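Local coordinates for extracellular protein 11-1 (PDB 6ZUS) that probably acts as a secreted avirulence effector of a fungal leaf pathogen, in a structurally conserved effector family, and binds zinc ions, at residues R112-S117 / K121-G126; N39-N44 / V78-W83; A46-D51 / K102-R107; N87-D92 / W96-V101; I60-C65 / G70-I75. All coordinates share one frame; numbering follows the deposited sequence.

Contact 1. Residues R112-S117 / K121-G126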
# COMPACT_ATOMS: atom_id res chain seq x y z
N ARG A 112 2.83 6.13 6.46
CA ARG A 112 1.84 5.90 7.54
C ARG A 112 0.60 5.16 7.02
O ARG A 112 -0.03 5.64 6.03
CB ARG A 112 1.40 7.24 8.11
CG ARG A 112 0.49 7.05 9.31
CD ARG A 112 0.12 8.38 9.90
NE ARG A 112 -1.01 8.14 10.80
CZ ARG A 112 -1.59 9.06 11.57
NH1 ARG A 112 -1.12 10.31 11.56
NH2 ARG A 112 -2.63 8.74 12.32
N TRP A 113 0.20 4.12 7.72
CA TRP A 113 -0.96 3.25 7.35
C TRP A 113 -2.23 3.83 7.95
O TRP A 113 -2.20 4.35 9.08
CB TRP A 113 -0.69 1.83 7.84
CG TRP A 113 -1.83 0.86 7.81
CD1 TRP A 113 -2.04 -0.11 6.89
CD2 TRP A 113 -2.87 0.70 8.80
NE1 TRP A 113 -3.16 -0.84 7.22
CE2 TRP A 113 -3.64 -0.41 8.42
CE3 TRP A 113 -3.17 1.35 10.01
CZ2 TRP A 113 -4.75 -0.84 9.16
CZ3 TRP A 113 -4.23 0.88 10.76
CH2 TRP A 113 -5.01 -0.20 10.34
N TYR A 114 -3.33 3.72 7.20
CA TYR A 114 -4.69 4.12 7.65
C TYR A 114 -5.62 2.95 7.36
O TYR A 114 -5.66 2.48 6.22
CB TYR A 114 -5.19 5.39 6.96
CG TYR A 114 -4.52 6.66 7.41
CD1 TYR A 114 -3.29 7.05 6.89
CD2 TYR A 114 -5.09 7.46 8.41
CE1 TYR A 114 -2.67 8.20 7.31
CE2 TYR A 114 -4.47 8.61 8.86
CZ TYR A 114 -3.26 8.99 8.30
OH TYR A 114 -2.65 10.14 8.70
N ASP A 115 -6.39 2.56 8.38
CA ASP A 115 -7.50 1.59 8.25
C ASP A 115 -8.41 2.10 7.12
O ASP A 115 -8.63 3.34 7.03
CB ASP A 115 -8.26 1.44 9.58
CG ASP A 115 -9.16 0.19 9.58
OD1 ASP A 115 -10.08 0.15 8.77
OD2 ASP A 115 -8.81 -0.78 10.25
N GLU A 116 -8.89 1.18 6.27
CA GLU A 116 -9.90 1.46 5.22
C GLU A 116 -11.15 2.12 5.82
O GLU A 116 -11.81 2.84 5.04
CB GLU A 116 -10.38 0.22 4.47
CG GLU A 116 -9.32 -0.45 3.64
CD GLU A 116 -8.56 0.36 2.61
OE1 GLU A 116 -9.18 1.22 1.89
OE2 GLU A 116 -7.32 0.11 2.51
N SER A 117 -11.44 1.95 7.12
CA SER A 117 -12.57 2.65 7.79
C SER A 117 -12.40 4.18 7.71
O SER A 117 -13.40 4.91 7.91
CB SER A 117 -12.72 2.22 9.23
OG SER A 117 -11.61 2.64 10.00
N LYS A 121 -11.07 11.30 2.05
CA LYS A 121 -11.48 12.71 2.32
C LYS A 121 -11.19 13.12 3.77
O LYS A 121 -11.25 14.33 4.07
CB LYS A 121 -12.96 12.94 2.00
CG LYS A 121 -13.95 12.15 2.83
CD LYS A 121 -15.35 12.59 2.51
CE LYS A 121 -16.40 11.84 3.28
NZ LYS A 121 -16.28 12.12 4.73
N ASP A 122 -11.04 12.14 4.66
CA ASP A 122 -10.79 12.37 6.10
C ASP A 122 -9.30 12.14 6.45
O ASP A 122 -8.99 11.97 7.64
CB ASP A 122 -11.77 11.49 6.88
CG ASP A 122 -13.20 11.91 6.59
OD1 ASP A 122 -13.48 13.14 6.73
OD2 ASP A 122 -13.99 11.04 6.19
N ILE A 123 -8.41 12.09 5.46
CA ILE A 123 -6.95 11.88 5.66
C ILE A 123 -6.27 13.13 5.13
O ILE A 123 -6.49 13.47 3.98
CB ILE A 123 -6.41 10.57 5.02
CG1 ILE A 123 -7.06 9.34 5.68
CG2 ILE A 123 -4.89 10.49 5.06
CD1 ILE A 123 -6.80 8.02 4.98
N TYR A 124 -5.40 13.74 5.96
CA TYR A 124 -4.84 15.07 5.63
C TYR A 124 -3.31 15.05 5.46
O TYR A 124 -2.77 16.10 5.13
CB TYR A 124 -5.28 16.07 6.71
CG TYR A 124 -6.79 16.11 6.88
CD1 TYR A 124 -7.61 16.72 5.94
CD2 TYR A 124 -7.38 15.48 7.96
CE1 TYR A 124 -8.99 16.72 6.09
CE2 TYR A 124 -8.76 15.46 8.12
CZ TYR A 124 -9.57 16.08 7.19
OH TYR A 124 -10.93 16.06 7.39
N VAL A 125 -2.63 13.92 5.62
CA VAL A 125 -1.18 13.80 5.29
C VAL A 125 -1.13 13.54 3.78
O VAL A 125 -2.09 13.00 3.21
CB VAL A 125 -0.49 12.71 6.13
CG1 VAL A 125 -0.70 13.01 7.62
CG2 VAL A 125 -0.96 11.30 5.80
N GLY A 126 -0.08 13.95 3.12
CA GLY A 126 -0.14 13.86 1.65
C GLY A 126 0.08 12.41 1.19
O GLY A 126 -0.56 11.96 0.22
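Tyr114 is the residue of 112-117 that meets the other segment, with its ring laid against Ile123 and its hydroxyl against Val125. Before it in the chain comes Arg112, and the Tyr114 hydroxyl sits above one face of its guanidinium, toward the rim. Trp113 turns the other way and packs on Lys102 and Thr105 of helix 101-109. At Tyr114, chi1 of -73° swings the ring to the side of the backbone N, and one face of it receives Ile123. Ile123 CG2 stands 4.0 Å from the centroid of the Tyr114 ring, 15° off the normal, which makes a CH-pi contact. The other branch covers the root of the ring, with Ile123 CD1 3.6 Å from Tyr114 CG. Both segments belong to the long loop between helix 101-109 and strand 127-138, so the contact folds this loop back on itself as a small apolar cluster. Both methyls of Val125 reach Tyr114 OH, with CG1 and CG2 each 3.6 Å from it. The backbone of Tyr114 is tied to strand 127-138 through Ser129 and Arg130. Further on, Asp115 OD1 accepts from Ser117 N at 2.8 Å. This bond closes an Asx turn and uses the anti lone pair of OD1.

Contact 2. Residues N39-N44 / V78-W83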
# COMPACT_ATOMS: atom_id res chain seq x y z
N ASN A 39 7.93 -0.10 -7.51
CA ASN A 39 9.29 -0.69 -7.59
C ASN A 39 10.12 -0.35 -6.34
O ASN A 39 11.00 -1.13 -6.01
CB ASN A 39 10.00 -0.27 -8.88
CG ASN A 39 9.37 -0.91 -10.11
OD1 ASN A 39 8.62 -1.89 -10.01
ND2 ASN A 39 9.70 -0.36 -11.27
N LEU A 40 9.83 0.75 -5.61
CA LEU A 40 10.58 1.11 -4.38
C LEU A 40 10.08 0.36 -3.14
O LEU A 40 10.76 0.42 -2.10
CB LEU A 40 10.43 2.60 -4.16
CG LEU A 40 11.16 3.47 -5.19
CD1 LEU A 40 10.80 4.94 -4.99
CD2 LEU A 40 12.67 3.23 -5.08
N TRP A 41 8.90 -0.25 -3.19
CA TRP A 41 8.41 -1.05 -2.03
C TRP A 41 9.47 -2.09 -1.66
O TRP A 41 10.08 -2.68 -2.59
CB TRP A 41 7.07 -1.74 -2.28
CG TRP A 41 5.91 -0.85 -2.59
CD1 TRP A 41 5.89 0.51 -2.74
CD2 TRP A 41 4.57 -1.32 -2.81
NE1 TRP A 41 4.61 0.91 -3.02
CE2 TRP A 41 3.78 -0.19 -3.08
CE3 TRP A 41 3.97 -2.59 -2.80
CZ2 TRP A 41 2.41 -0.31 -3.37
CZ3 TRP A 41 2.62 -2.70 -3.03
CH2 TRP A 41 1.84 -1.57 -3.31
N LYS A 42 9.67 -2.30 -0.37
CA LYS A 42 10.61 -3.31 0.15
C LYS A 42 10.02 -4.70 -0.11
O LYS A 42 8.94 -5.02 0.43
CB LYS A 42 10.82 -3.24 1.67
CG LYS A 42 11.61 -2.08 2.22
CD LYS A 42 11.74 -2.24 3.75
CE LYS A 42 12.37 -1.03 4.44
NZ LYS A 42 12.32 -1.12 5.92
N LYS A 43 10.73 -5.54 -0.85
CA LYS A 43 10.17 -6.89 -1.23
C LYS A 43 10.86 -8.02 -0.43
O LYS A 43 10.42 -9.19 -0.56
CB LYS A 43 10.14 -7.01 -2.76
CG LYS A 43 9.46 -5.79 -3.40
CD LYS A 43 8.72 -5.97 -4.65
CE LYS A 43 8.04 -4.68 -5.06
NZ LYS A 43 9.04 -3.60 -5.21
N ASN A 44 11.72 -7.66 0.52
CA ASN A 44 12.46 -8.64 1.35
C ASN A 44 12.29 -8.31 2.83
O ASN A 44 13.22 -8.58 3.62
CB ASN A 44 13.93 -8.70 0.97
CG ASN A 44 14.60 -7.37 1.20
OD1 ASN A 44 13.92 -6.37 1.44
ND2 ASN A 44 15.92 -7.35 1.12
N VAL A 78 -1.00 3.39 -6.24
CA VAL A 78 -0.61 2.11 -6.91
C VAL A 78 -0.86 1.00 -5.89
O VAL A 78 -0.54 1.18 -4.69
CB VAL A 78 0.82 2.18 -7.44
CG1 VAL A 78 1.87 2.47 -6.38
CG2 VAL A 78 1.16 0.94 -8.23
N GLN A 79 -1.49 -0.08 -6.35
CA GLN A 79 -1.90 -1.19 -5.47
C GLN A 79 -1.35 -2.51 -6.04
O GLN A 79 -1.18 -2.65 -7.25
CB GLN A 79 -3.39 -1.20 -5.24
CG GLN A 79 -4.17 -1.46 -6.51
CD GLN A 79 -5.61 -1.04 -6.34
OE1 GLN A 79 -5.95 0.15 -6.43
NE2 GLN A 79 -6.44 -2.04 -6.08
N ALA A 80 -1.06 -3.42 -5.14
CA ALA A 80 -0.62 -4.79 -5.44
C ALA A 80 -0.88 -5.64 -4.20
O ALA A 80 -1.05 -5.11 -3.07
CB ALA A 80 0.83 -4.77 -5.87
N THR A 81 -0.89 -6.96 -4.42
CA THR A 81 -1.10 -7.95 -3.34
C THR A 81 0.24 -8.58 -3.00
O THR A 81 0.95 -9.04 -3.93
CB THR A 81 -2.11 -9.01 -3.76
OG1 THR A 81 -3.35 -8.32 -3.97
CG2 THR A 81 -2.24 -10.09 -2.71
N ALA A 82 0.59 -8.56 -1.73
CA ALA A 82 1.66 -9.43 -1.18
C ALA A 82 1.02 -10.82 -1.00
O ALA A 82 0.18 -10.99 -0.14
CB ALA A 82 2.22 -8.85 0.12
N TRP A 83 1.43 -11.77 -1.84
CA TRP A 83 0.79 -13.11 -1.87
C TRP A 83 0.90 -13.86 -0.54
O TRP A 83 -0.11 -14.52 -0.14
CB TRP A 83 1.36 -13.92 -3.03
CG TRP A 83 0.98 -13.39 -4.37
CD1 TRP A 83 1.82 -13.07 -5.38
CD2 TRP A 83 -0.36 -13.24 -4.87
NE1 TRP A 83 1.09 -12.70 -6.47
CE2 TRP A 83 -0.24 -12.79 -6.19
CE3 TRP A 83 -1.64 -13.47 -4.32
CZ2 TRP A 83 -1.36 -12.51 -6.98
CZ3 TRP A 83 -2.75 -13.18 -5.10
CH2 TRP A 83 -2.60 -12.72 -6.41
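The backbones of Trp41 and Ala80 stay well apart, with their CA atoms 10.4 Å from each other, and the Trp41 side chain bridges the distance to strand 71-86. No hydrogen bond crosses the contact. Trp41 has just left helix 31-40. Its CG lies beside the backbone N, and chi1 of -60° and chi2 of 3° together present the far end of the six-membered ring to the strand. Trp41 CZ2 comes 3.6 Å from Val78 O, which lies at the ring edge and in its plane. Trp41 CH2 is 3.9 Å from Ala80 N. Two apolar contacts fill in beside these backbone atoms. Val78 CG1 is 4.1 Å from Trp41 CZ2, and Ala80 CB is 3.9 Å from Trp41 CZ3. Ala80 puts its methyl toward the ring, while the side chains of Gln79 and Thr81 start away from it. Lys43 NZ folds back to Trp41 O at 3.0 Å, and it also bonds Phe38 O near the end of the helix. Phe38 meets the Trp41 ring edge-to-face, and Leu11 and Leu109 pack on Trp41 as well. The contact packs the turn that leaves helix 31-40 on the sheet. This turn plants a tryptophan on the covered face of the four-stranded antiparallel sheet, close to the centre of the protein.

Contact 3. Residues A46-D51 / K102-R107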
# COMPACT_ATOMS: atom_id res chain seq x y z
N ALA A 46 11.37 -9.16 6.63
CA ALA A 46 11.47 -10.39 7.44
C ALA A 46 10.14 -11.16 7.42
O ALA A 46 10.19 -12.42 7.48
CB ALA A 46 11.87 -10.02 8.85
N CYS A 47 8.98 -10.47 7.39
CA CYS A 47 7.62 -11.11 7.38
C CYS A 47 7.21 -11.63 5.99
O CYS A 47 6.14 -12.27 5.90
CB CYS A 47 6.56 -10.16 7.90
SG CYS A 47 6.93 -9.73 9.62
N GLN A 48 7.99 -11.39 4.95
CA GLN A 48 7.62 -11.80 3.57
C GLN A 48 7.78 -13.33 3.41
O GLN A 48 8.87 -13.85 3.71
CB GLN A 48 8.48 -11.10 2.51
CG GLN A 48 7.81 -11.02 1.14
CD GLN A 48 6.57 -10.14 1.19
OE1 GLN A 48 6.58 -9.06 1.80
NE2 GLN A 48 5.51 -10.59 0.55
N GLY A 49 6.75 -14.03 2.91
CA GLY A 49 6.87 -15.40 2.41
C GLY A 49 7.26 -15.43 0.96
O GLY A 49 7.93 -14.49 0.44
N ALA A 50 6.91 -16.52 0.29
CA ALA A 50 7.31 -16.78 -1.11
C ALA A 50 6.39 -16.01 -2.08
O ALA A 50 5.33 -15.45 -1.66
CB ALA A 50 7.27 -18.27 -1.36
N ASP A 51 6.78 -16.00 -3.34
CA ASP A 51 5.91 -15.64 -4.49
C ASP A 51 5.80 -14.11 -4.67
O ASP A 51 5.11 -13.68 -5.63
CB ASP A 51 4.55 -16.34 -4.40
CG ASP A 51 4.60 -17.81 -4.82
OD1 ASP A 51 5.39 -18.12 -5.74
OD2 ASP A 51 3.85 -18.60 -4.26
N LYS A 102 -0.70 -3.40 9.86
CA LYS A 102 -0.25 -1.99 10.02
C LYS A 102 1.28 -1.87 9.99
O LYS A 102 1.84 -1.19 9.12
CB LYS A 102 -0.85 -1.39 11.27
CG LYS A 102 -0.29 -0.04 11.63
CD LYS A 102 -0.93 0.42 12.92
CE LYS A 102 -0.69 1.87 13.29
NZ LYS A 102 0.72 2.24 13.11
N PRO A 103 2.04 -2.50 10.93
CA PRO A 103 3.50 -2.35 10.95
C PRO A 103 4.12 -2.89 9.66
O PRO A 103 5.08 -2.26 9.18
CB PRO A 103 3.97 -3.10 12.23
CG PRO A 103 2.82 -3.99 12.59
CD PRO A 103 1.56 -3.28 12.10
N TYR A 104 3.64 -4.05 9.18
CA TYR A 104 4.16 -4.67 7.93
C TYR A 104 4.04 -3.65 6.78
O TYR A 104 5.01 -3.39 6.07
CB TYR A 104 3.45 -5.98 7.61
CG TYR A 104 3.71 -6.49 6.22
CD1 TYR A 104 4.89 -7.15 5.87
CD2 TYR A 104 2.76 -6.34 5.23
CE1 TYR A 104 5.13 -7.59 4.58
CE2 TYR A 104 2.99 -6.77 3.93
CZ TYR A 104 4.17 -7.39 3.59
OH TYR A 104 4.33 -7.77 2.29
N THR A 105 2.84 -3.09 6.57
CA THR A 105 2.57 -2.12 5.47
C THR A 105 3.51 -0.93 5.60
O THR A 105 4.15 -0.49 4.62
CB THR A 105 1.10 -1.69 5.44
OG1 THR A 105 0.29 -2.86 5.31
CG2 THR A 105 0.90 -0.67 4.32
N GLU A 106 3.64 -0.40 6.81
CA GLU A 106 4.51 0.79 7.04
C GLU A 106 5.98 0.47 6.73
O GLU A 106 6.63 1.34 6.10
CB GLU A 106 4.30 1.33 8.44
CG GLU A 106 2.94 1.93 8.59
CD GLU A 106 2.69 2.54 9.97
OE1 GLU A 106 3.50 2.21 10.89
OE2 GLU A 106 1.75 3.40 10.11
N ARG A 107 6.47 -0.74 7.05
CA ARG A 107 7.86 -1.15 6.68
C ARG A 107 8.03 -1.29 5.16
O ARG A 107 9.03 -0.82 4.62
CB ARG A 107 8.29 -2.44 7.40
CG ARG A 107 8.42 -2.25 8.91
CD ARG A 107 9.20 -3.39 9.54
NE ARG A 107 8.64 -4.70 9.19
CZ ARG A 107 7.67 -5.32 9.85
NH1 ARG A 107 7.21 -4.81 10.98
NH2 ARG A 107 7.22 -6.49 9.43
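The Tyr104 ring has Gln48 OE1 at its edge, in the plane of the ring, while Cys47 CB approaches it obliquely, 4.0 Å from Tyr104 CD1. The amide of Gln48 is turned 43° against the ring. Tyr104 OH donates to Gln48 OE1 over 2.6 Å. The hydroxyl lies in the plane of the carbonyl and on a lone pair, with a C=O...O angle of 121°. Tyr104 chi1 of 168° carries the ring off the helix toward the loop, and a bend at chi2 of Gln48 brings its amide round to meet the hydroxyl. This joins the loop after helix 31-40 to helix 101-109, and the disulfide between Cys47 and Cys99 secures the same loop to the chain just ahead of that helix. Ala82 and Val85 of strand 71-86 touch both Tyr104 and Gln48, so the bond is set against the sheet. Tyr104 CA, one turn back along the helix, lies under one face of the Arg107 guanidinium, toward its rim. Arg107 NH2 comes within 3.3 Å of Cys47 SG as a close packing contact. The charge of Arg107 is met elsewhere, by a salt bridge to Asp45, and Arg107 NH1 bonds Asp98 O.

Contact 4. Residues N87-D92 / W96-V101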
# COMPACT_ATOMS: atom_id res chain seq x y z
N ASN A 87 2.04 -14.56 9.72
CA ASN A 87 1.12 -14.11 10.80
C ASN A 87 1.86 -13.93 12.13
O ASN A 87 2.74 -14.71 12.47
CB ASN A 87 -0.06 -15.08 10.93
CG ASN A 87 -1.12 -14.76 9.90
OD1 ASN A 87 -1.50 -13.59 9.76
ND2 ASN A 87 -1.59 -15.78 9.19
N GLY A 88 1.45 -12.94 12.89
CA GLY A 88 1.87 -12.77 14.28
C GLY A 88 3.17 -11.99 14.37
O GLY A 88 3.33 -11.01 13.62
N LYS A 89 4.03 -12.44 15.27
CA LYS A 89 5.39 -11.93 15.51
C LYS A 89 6.32 -12.95 14.90
O LYS A 89 6.07 -14.17 15.03
CB LYS A 89 5.64 -11.81 17.01
CG LYS A 89 4.59 -11.01 17.76
CD LYS A 89 4.74 -9.51 17.59
CE LYS A 89 3.80 -8.71 18.46
NZ LYS A 89 4.36 -7.38 18.79
N TRP A 90 7.41 -12.51 14.32
CA TRP A 90 8.37 -13.39 13.66
C TRP A 90 9.75 -13.01 14.18
O TRP A 90 10.09 -11.81 14.11
CB TRP A 90 8.27 -13.21 12.13
CG TRP A 90 9.45 -13.73 11.37
CD1 TRP A 90 10.47 -13.03 10.79
CD2 TRP A 90 9.76 -15.12 11.21
NE1 TRP A 90 11.38 -13.89 10.23
CE2 TRP A 90 10.95 -15.18 10.45
CE3 TRP A 90 9.10 -16.30 11.60
CZ2 TRP A 90 11.53 -16.40 10.11
CZ3 TRP A 90 9.67 -17.51 11.26
CH2 TRP A 90 10.87 -17.54 10.53
N PHE A 91 10.53 -14.01 14.59
CA PHE A 91 11.95 -13.83 14.97
C PHE A 91 12.85 -14.18 13.78
O PHE A 91 12.81 -15.34 13.29
CB PHE A 91 12.21 -14.65 16.24
CG PHE A 91 13.58 -14.38 16.81
CD1 PHE A 91 13.85 -13.18 17.45
CD2 PHE A 91 14.60 -15.30 16.64
CE1 PHE A 91 15.11 -12.94 17.96
CE2 PHE A 91 15.87 -15.05 17.15
CZ PHE A 91 16.12 -13.87 17.80
N ASP A 92 13.68 -13.25 13.29
CA ASP A 92 14.50 -13.48 12.07
C ASP A 92 15.84 -14.12 12.44
O ASP A 92 16.69 -14.23 11.54
CB ASP A 92 14.70 -12.21 11.25
CG ASP A 92 15.76 -11.25 11.81
OD1 ASP A 92 16.08 -11.41 13.02
OD2 ASP A 92 16.22 -10.34 11.06
N TRP A 96 12.83 -9.60 16.77
CA TRP A 96 11.39 -9.79 16.49
C TRP A 96 10.85 -8.71 15.53
O TRP A 96 11.18 -7.48 15.66
CB TRP A 96 10.58 -9.77 17.77
CG TRP A 96 10.90 -10.93 18.66
CD1 TRP A 96 11.79 -11.00 19.70
CD2 TRP A 96 10.26 -12.20 18.56
NE1 TRP A 96 11.76 -12.25 20.24
CE2 TRP A 96 10.83 -13.01 19.57
CE3 TRP A 96 9.28 -12.73 17.71
CZ2 TRP A 96 10.43 -14.33 19.74
CZ3 TRP A 96 8.88 -14.03 17.88
CH2 TRP A 96 9.46 -14.82 18.89
N PHE A 97 9.91 -9.16 14.71
CA PHE A 97 9.12 -8.35 13.74
C PHE A 97 7.64 -8.60 13.99
O PHE A 97 7.18 -9.75 14.17
CB PHE A 97 9.50 -8.72 12.30
CG PHE A 97 10.91 -8.30 11.95
CD1 PHE A 97 12.00 -9.09 12.30
CD2 PHE A 97 11.15 -7.12 11.26
CE1 PHE A 97 13.29 -8.72 11.97
CE2 PHE A 97 12.45 -6.74 10.94
CZ PHE A 97 13.52 -7.53 11.32
N ASP A 98 6.91 -7.50 14.05
CA ASP A 98 5.44 -7.55 14.07
C ASP A 98 4.96 -7.66 12.62
O ASP A 98 5.21 -6.74 11.84
CB ASP A 98 4.89 -6.33 14.78
CG ASP A 98 3.41 -6.40 15.10
OD1 ASP A 98 2.73 -7.36 14.61
OD2 ASP A 98 2.95 -5.50 15.87
N CYS A 99 4.25 -8.74 12.30
CA CYS A 99 3.77 -9.01 10.93
C CYS A 99 2.29 -8.62 10.76
O CYS A 99 1.77 -8.87 9.68
CB CYS A 99 3.98 -10.47 10.56
SG CYS A 99 5.70 -11.05 10.71
N ASP A 100 1.69 -7.95 11.75
CA ASP A 100 0.33 -7.38 11.63
C ASP A 100 0.31 -6.40 10.47
O ASP A 100 1.36 -5.83 10.14
CB ASP A 100 -0.12 -6.71 12.94
CG ASP A 100 -0.51 -7.75 14.03
OD1 ASP A 100 -0.44 -9.02 13.78
OD2 ASP A 100 -0.90 -7.31 15.16
N VAL A 101 -0.85 -6.22 9.85
CA VAL A 101 -0.91 -5.49 8.55
C VAL A 101 -0.41 -4.06 8.75
O VAL A 101 0.29 -3.55 7.86
CB VAL A 101 -2.29 -5.52 7.86
CG1 VAL A 101 -2.68 -6.94 7.51
CG2 VAL A 101 -3.36 -4.86 8.70
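Phe91 and Trp96 pack closely although both are exposed to solvent. Phe91 CB stands 3.6 Å from the centroid of the six-membered ring of Trp96, 4° off its normal. The Phe91 ring then turns its edge to the five-membered ring, the planes 53° apart, in an edge-to-face pair. The Lys89 and Asp98 end of the same face is looser. There Lys89 NZ reaches Asp98 OD2 only as a long salt bridge, 3.7 Å. Asp98 OD1 also accepts from Asp100 N in an Asx turn, just before helix 101-109. Between the strands the backbone bonds are short: Trp90 and Phe97 are a hydrogen-bonded pair, with Phe97 N to Trp90 O at 2.7 Å. Cys99 N adds a bond to Gly88 O of 2.8 Å. On the other face, Trp90 CB rests 3.6 Å from Cys99 SG, which is bonded to Cys47 in a disulfide. This is an antiparallel beta hairpin at one end of the molecule, with cross-strand aromatic packing.

Contact 5. Residues I60-C65 / G70-I75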
# COMPACT_ATOMS: atom_id res chain seq x y z
N ILE A 60 -5.57 6.95 -10.89
CA ILE A 60 -5.58 8.44 -10.75
C ILE A 60 -7.05 8.84 -10.60
O ILE A 60 -7.88 8.37 -11.41
CB ILE A 60 -4.88 9.10 -11.95
CG1 ILE A 60 -3.44 8.61 -12.11
CG2 ILE A 60 -4.97 10.63 -11.86
CD1 ILE A 60 -2.73 9.14 -13.37
N GLN A 61 -7.37 9.53 -9.54
CA GLN A 61 -8.73 10.03 -9.23
C GLN A 61 -8.61 11.56 -9.12
O GLN A 61 -7.58 12.06 -8.59
CB GLN A 61 -9.28 9.55 -7.89
CG GLN A 61 -9.31 8.05 -7.72
CD GLN A 61 -9.59 7.71 -6.26
OE1 GLN A 61 -10.67 8.02 -5.73
NE2 GLN A 61 -8.57 7.13 -5.61
N GLU A 62 -9.65 12.27 -9.53
CA GLU A 62 -9.72 13.74 -9.55
C GLU A 62 -11.14 14.13 -9.16
O GLU A 62 -12.12 13.52 -9.68
CB GLU A 62 -9.36 14.21 -10.97
CG GLU A 62 -9.48 15.71 -11.24
CD GLU A 62 -9.23 16.09 -12.70
OE1 GLU A 62 -8.10 15.86 -13.23
OE2 GLU A 62 -10.18 16.62 -13.31
N ALA A 63 -11.28 15.16 -8.34
CA ALA A 63 -12.60 15.74 -7.98
C ALA A 63 -12.37 17.19 -7.61
O ALA A 63 -11.35 17.50 -6.99
CB ALA A 63 -13.23 14.96 -6.84
N PRO A 64 -13.29 18.11 -7.98
CA PRO A 64 -13.20 19.50 -7.52
C PRO A 64 -13.36 19.44 -6.00
O PRO A 64 -14.15 18.65 -5.50
CB PRO A 64 -14.40 20.17 -8.23
CG PRO A 64 -15.43 19.02 -8.34
CD PRO A 64 -14.52 17.87 -8.77
N CYS A 65 -12.60 20.27 -5.30
CA CYS A 65 -12.61 20.33 -3.82
C CYS A 65 -13.51 21.52 -3.38
O CYS A 65 -13.12 22.68 -3.65
CB CYS A 65 -11.17 20.41 -3.37
SG CYS A 65 -11.05 20.63 -1.58
N GLY A 70 -10.88 26.94 -5.35
CA GLY A 70 -10.87 26.68 -6.80
C GLY A 70 -9.98 25.49 -7.15
O GLY A 70 -9.78 25.28 -8.35
N SER A 71 -9.50 24.72 -6.16
CA SER A 71 -8.54 23.59 -6.35
C SER A 71 -9.30 22.29 -6.64
O SER A 71 -10.44 22.15 -6.14
CB SER A 71 -7.71 23.35 -5.12
OG SER A 71 -7.16 24.57 -4.67
N LYS A 72 -8.62 21.35 -7.30
CA LYS A 72 -9.08 19.95 -7.44
C LYS A 72 -8.21 19.12 -6.49
O LYS A 72 -7.02 19.51 -6.23
CB LYS A 72 -8.86 19.41 -8.84
CG LYS A 72 -9.80 19.97 -9.89
CD LYS A 72 -9.39 19.51 -11.26
CE LYS A 72 -10.26 20.04 -12.38
NZ LYS A 72 -9.74 19.58 -13.69
N THR A 73 -8.80 18.05 -5.99
CA THR A 73 -8.09 17.00 -5.22
C THR A 73 -7.71 15.89 -6.20
O THR A 73 -8.64 15.34 -6.89
CB THR A 73 -8.94 16.41 -4.10
OG1 THR A 73 -9.13 17.45 -3.14
CG2 THR A 73 -8.25 15.24 -3.43
N CYS A 74 -6.43 15.54 -6.18
CA CYS A 74 -5.87 14.40 -6.91
C CYS A 74 -5.55 13.30 -5.91
O CYS A 74 -4.94 13.60 -4.87
CB CYS A 74 -4.58 14.71 -7.64
SG CYS A 74 -4.83 16.08 -8.79
N ILE A 75 -5.90 12.06 -6.27
CA ILE A 75 -5.46 10.89 -5.48
C ILE A 75 -4.76 9.95 -6.46
O ILE A 75 -5.43 9.47 -7.37
CB ILE A 75 -6.59 10.22 -4.69
CG1 ILE A 75 -7.27 11.22 -3.75
CG2 ILE A 75 -6.05 9.00 -3.94
CD1 ILE A 75 -8.60 10.74 -3.20
O HOH W 1 -6.18 6.67 -6.90
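Gln61 and Ile75 bond each other in both directions through their backbones, each N to the other's O at 2.9 Å. Ala63 and Thr73 form the next such pair, with Thr73 N 2.8 Å from Ala63 O. Beyond Pro64 a single bond follows, from Cys65 N to Ser71 O at 3.0 Å. Ile75 O takes a second donor, a water held 2.9 Å away. That water accepts from Gln61 NE2 over 2.8 Å, so it ties the amide to the neighbouring strand, and Gln61 NE2 also packs on Ile75 CG2. Glu62 and Lys72 meet by a salt bridge on the side of the sheet that carries Cys74. Lys72 NZ lies 3.0 Å from Glu62 OE2 and comes from above the carboxylate, 64° out of its plane. Both groups have further partners: Cys25 N gives to Glu62 OE1, and Lys72 NZ gives to Asp23 O. The pair therefore grips the loop after strand 6-20, where the Cys74 to Cys25 disulfide also holds. Cys65 CB touches Thr73 OG1, and Cys65 is bonded to Cys68 in the turn. The segments are the turn end of an antiparallel beta hairpin, whose strand 57-64 edges the four-stranded sheet and whose strand 71-86 lies inside it.

Overall arrangement
Contacts 1 and 2 are buried, contact 3 is partly buried, and contacts 4 and 5 are surface hairpins on opposite sides of the chain's centre. The buried pair have no hydrogen bonds across them and rest on one aromatic ring each. Contact 3, of intermediate burial, has one side-chain hydrogen bond, and a disulfide links it to contact 4. Both hairpins rely on paired backbone bonds; contact 5 adds a close salt bridge, contact 4 a long one and an aromatic pair. Contact 5 lies on the large sheet and shares strand 71-86 with contact 2, while contact 4 is the separate two-stranded sheet. Contact 3 also meets contact 2 at Ala82, and contact 1 through Glu106 and Trp113.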